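Local coordinates for pentalenene synthase (Streptomyces chartreusis NRRL 3882, PDB 6Q4S), which catalyses the magnesium-dependent cyclisation of (2E,6E)-farnesyl diphosphate to an alpha-eudesmol, a bicyclic sesquiterpene alcohol, at the interface of chains A and B. Numbering follows the deposited sequence. Chains: chain A/B, Pentalenene synthase.

Contact 1: the interface of chains A and B. Residues chain A 200-201; chain B 200-201.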
ATOM      1  N   ALA A 200     -16.662   3.757   1.751  1.00 39.67           N
ATOM      2  CA  ALA A 200     -15.716   2.804   1.144  1.00 37.62           C
ATOM      3  C   ALA A 200     -16.361   2.007   0.023  1.00 41.99           C
ATOM      4  O   ALA A 200     -15.709   1.718  -0.978  1.00 40.89           O
ATOM      5  CB  ALA A 200     -15.100   1.881   2.193  1.00 39.26           C
ATOM      6  N   GLN A 201     -17.642   1.665   0.181  1.00 40.62           N
ATOM      7  CA  GLN A 201     -18.373   0.923  -0.868  1.00 41.01           C
ATOM      8  C   GLN A 201     -18.600   1.763  -2.145  1.00 38.93           C
ATOM      9  O   GLN A 201     -18.710   1.184  -3.205  1.00 39.82           O
ATOM     10  CB  GLN A 201     -19.701   0.321  -0.334  1.00 43.95           C
ATOM     11  CG  GLN A 201     -20.755   1.336   0.085  1.00 43.32           C
ATOM     12  CD  GLN A 201     -20.632   1.818   1.528  1.00 46.99           C
ATOM     13  OE1 GLN A 201     -19.585   2.292   1.976  1.00 48.93           O
ATOM     14  NE2 GLN A 201     -21.718   1.749   2.235  1.00 48.43           N
TER
ATOM     15  N   ALA B 200     -16.669  -3.647   1.910  1.00 39.67           N
ATOM     16  CA  ALA B 200     -15.607  -2.701   2.296  1.00 37.62           C
ATOM     17  C   ALA B 200     -15.989  -1.900   3.530  1.00 41.99           C
ATOM     18  O   ALA B 200     -15.133  -1.616   4.365  1.00 40.89           O
ATOM     19  CB  ALA B 200     -15.228  -1.781   1.138  1.00 39.26           C
ATOM     20  N   GLN B 201     -17.271  -1.549   3.654  1.00 40.62           N
ATOM     21  CA  GLN B 201     -17.752  -0.803   4.835  1.00 41.01           C
ATOM     22  C   GLN B 201     -17.703  -1.643   6.132  1.00 38.93           C
ATOM     23  O   GLN B 201     -17.576  -1.064   7.190  1.00 39.82           O
ATOM     24  CB  GLN B 201     -19.161  -0.193   4.602  1.00 43.95           C
ATOM     25  CG  GLN B 201     -20.287  -1.200   4.423  1.00 43.32           C
ATOM     26  CD  GLN B 201     -20.483  -1.682   2.987  1.00 46.99           C
ATOM     27  OE1 GLN B 201     -19.562  -2.163   2.324  1.00 48.93           O
ATOM     28  NE2 GLN B 201     -21.696  -1.606   2.533  1.00 48.43           N
TER
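Two copies of the short helix 200-203, one from each chain of this terpene synthase, meet through their first two residues across the two-fold axis of the dimer. The axis runs between like residues, so A:Ala200 faces B:Ala200 and A:Gln201 faces B:Gln201. At the alanine pair the methyl groups lie side by side, their CA–CB bonds passing in opposite senses, with CB of A:Ala200 3.8 Å from CB of B:Ala200, an ordinary van der Waals distance. With nothing beyond CB on either side, the two backbones can come close here: each methyl also lies 4.1 Å from the carbonyl carbon C of the opposite alanine.

The glutamines bury more surface. In each, CG sits between the backbone N and the carbonyl carbon (chi1 66°), and the chain bends again at chi2 (-87°), which folds the carboxamide back toward the axis instead of letting it run straight out. The two side chains cross at about a right angle, and their amides stack face on face, the planes 28° apart. CD of A:Gln201 is 3.8 Å from CD of B:Gln201. NE2 of A:Gln201 approaches NE2 of B:Gln201 to 3.4 Å. That nitrogen pair is a packing contact within the stack. The amide oxygen OE1 of A:Gln201 rests 3.6 Å from the CB methylene of B:Gln201, and the twin contact is made in return, so each amide lies against the bent aliphatic stem of its mate. If the deposited dimer is the one formed in solution, this patch serves as a self-complementary seam that brings the two helix 200-203 segments together on the axis.

Contact 2: the interface of chains A and B. Residues chain A 148, 204, 209; chain B 136-137.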
ATOM      1  N   ARG A 148       1.944   3.210  -6.002  1.00 26.32           N
ATOM      2  CA  ARG A 148       1.829   2.887  -7.453  1.00 29.64           C
ATOM      3  C   ARG A 148       2.448   4.022  -8.303  1.00 31.62           C
ATOM      4  O   ARG A 148       3.204   3.769  -9.234  1.00 29.13           O
ATOM      5  CB  ARG A 148       0.372   2.668  -7.863  1.00 29.23           C
ATOM      6  CG  ARG A 148      -0.277   1.423  -7.283  1.00 28.71           C
ATOM      7  CD  ARG A 148      -1.679   1.206  -7.803  1.00 30.11           C
ATOM      8  NE  ARG A 148      -2.262   0.043  -7.042  1.00 29.47           N
ATOM      9  CZ  ARG A 148      -3.130   0.126  -6.067  1.00 27.27           C
ATOM     10  NH1 ARG A 148      -3.677   1.317  -5.772  1.00 31.07           N
ATOM     11  NH2 ARG A 148      -3.470  -0.980  -5.399  1.00 29.85           N
ATOM     12  N   GLY A 204     -14.881   1.814  -4.081  1.00 33.15           N
ATOM     13  CA  GLY A 204     -14.714   0.550  -4.822  1.00 43.19           C
ATOM     14  C   GLY A 204     -15.815   0.212  -5.844  1.00 42.42           C
ATOM     15  O   GLY A 204     -15.777  -0.830  -6.456  1.00 44.08           O
ATOM     16  N   GLU A 209     -14.329   4.061  -9.593  1.00 32.19           N
ATOM     17  CA  GLU A 209     -12.992   3.604  -9.964  1.00 35.21           C
ATOM     18  C   GLU A 209     -12.660   4.082 -11.360  1.00 38.47           C
ATOM     19  O   GLU A 209     -11.555   4.554 -11.615  1.00 34.00           O
ATOM     20  CB  GLU A 209     -12.827   2.088  -9.975  1.00 38.34           C
ATOM     21  CG  GLU A 209     -12.843   1.506  -8.591  1.00 48.50           C
ATOM     22  CD  GLU A 209     -12.284   0.107  -8.510  1.00 48.06           C
ATOM     23  OE1 GLU A 209     -12.023  -0.555  -9.559  1.00 54.63           O
ATOM     24  OE2 GLU A 209     -12.114  -0.328  -7.350  1.00 51.43           O
TER
ATOM     25  N   LEU B 136      -9.582  -4.254  -7.151  1.00 31.25           N
ATOM     26  CA  LEU B 136      -8.617  -3.237  -6.806  1.00 35.91           C
ATOM     27  C   LEU B 136      -8.646  -2.916  -5.267  1.00 34.07           C
ATOM     28  O   LEU B 136      -7.600  -2.724  -4.648  1.00 33.15           O
ATOM     29  CB  LEU B 136      -8.836  -1.956  -7.646  1.00 35.35           C
ATOM     30  CG  LEU B 136      -7.753  -0.873  -7.399  1.00 38.42           C
ATOM     31  CD1 LEU B 136      -6.374  -1.379  -7.836  1.00 39.89           C
ATOM     32  CD2 LEU B 136      -8.149   0.378  -8.160  1.00 41.47           C
ATOM     33  N   THR B 137      -9.836  -2.943  -4.685  1.00 32.76           N
ATOM     34  CA  THR B 137     -10.037  -2.694  -3.264  1.00 34.20           C
ATOM     35  C   THR B 137      -9.259  -3.754  -2.455  1.00 33.37           C
ATOM     36  O   THR B 137      -8.574  -3.409  -1.506  1.00 29.83           O
ATOM     37  CB  THR B 137     -11.566  -2.684  -2.889  1.00 37.53           C
ATOM     38  OG1 THR B 137     -12.199  -1.554  -3.488  1.00 39.22           O
ATOM     39  CG2 THR B 137     -11.804  -2.583  -1.374  1.00 36.21           C
TER
HETATM   40  O   HOH W   1     -11.543  -3.493  -9.138  1.00 37.32           O
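B:Leu136, the first residue of helix 136-161 in one subunit of this all-helical class I terpene synthase, pushes its side chain between A:Glu209 and A:Arg148 of the other. It buries the most surface in the patch, 54 Å², followed by A:Glu209 with 40 Å². The leucine CG stands opposite the backbone N (chi1 -175°), and the fork beyond it sends its two methyls to different partners. CD1 of B:Leu136 lies over one face of the A:Arg148 guanidinium, offset toward the rim and 3.8 Å from NH2 of that arginine. The arginine reaches this place from its own helix 136-161 on a chain that is extended from CG to NE.

On the other side, the carboxylate of A:Glu209, from helix 206-228, lies beside the leucine stem, the two side chains running past one another in opposite directions. OE2 of A:Glu209 is 3.7 Å from CB of B:Leu136, while CD2 of the leucine is 4.1 Å from the same oxygen. The other carboxylate oxygen, OE1 of A:Glu209, is 3.0 Å from water 1, which accepts a nearly straight hydrogen bond from the backbone N of B:Leu136 (2.9 Å, 175° at H). The acid is thus tied through water to the start of the partner's helix, where the helix dipole would probably favour a negative charge. An alanine in place of A:Glu209 would probably leave water 1 without its carboxylate partner and open a gap beside CB and CD2 of B:Leu136. Next along the helix, B:Thr137 sets its hydroxyl OG1 3.5 Å from CA of A:Gly204, where the glycine has no side chain to keep it away.

The C-alpha centres of contact 1 and contact 2 are about 12 Å apart, and both belong to one two-fold interface. Contact 1 straddles the axis and pairs each residue with its own copy; contact 2 lies to one side, joins unlike residues, and recurs with the chains exchanged. No residue is shared, but the chain connects them: helix 200-203 of contact 1 is followed directly by the glycine of contact 2, then by helix 206-228. A shift at the axis would therefore probably be felt at the flank. Together the patches would contribute to how the subunits are set against each other, assuming the deposited dimer is biological.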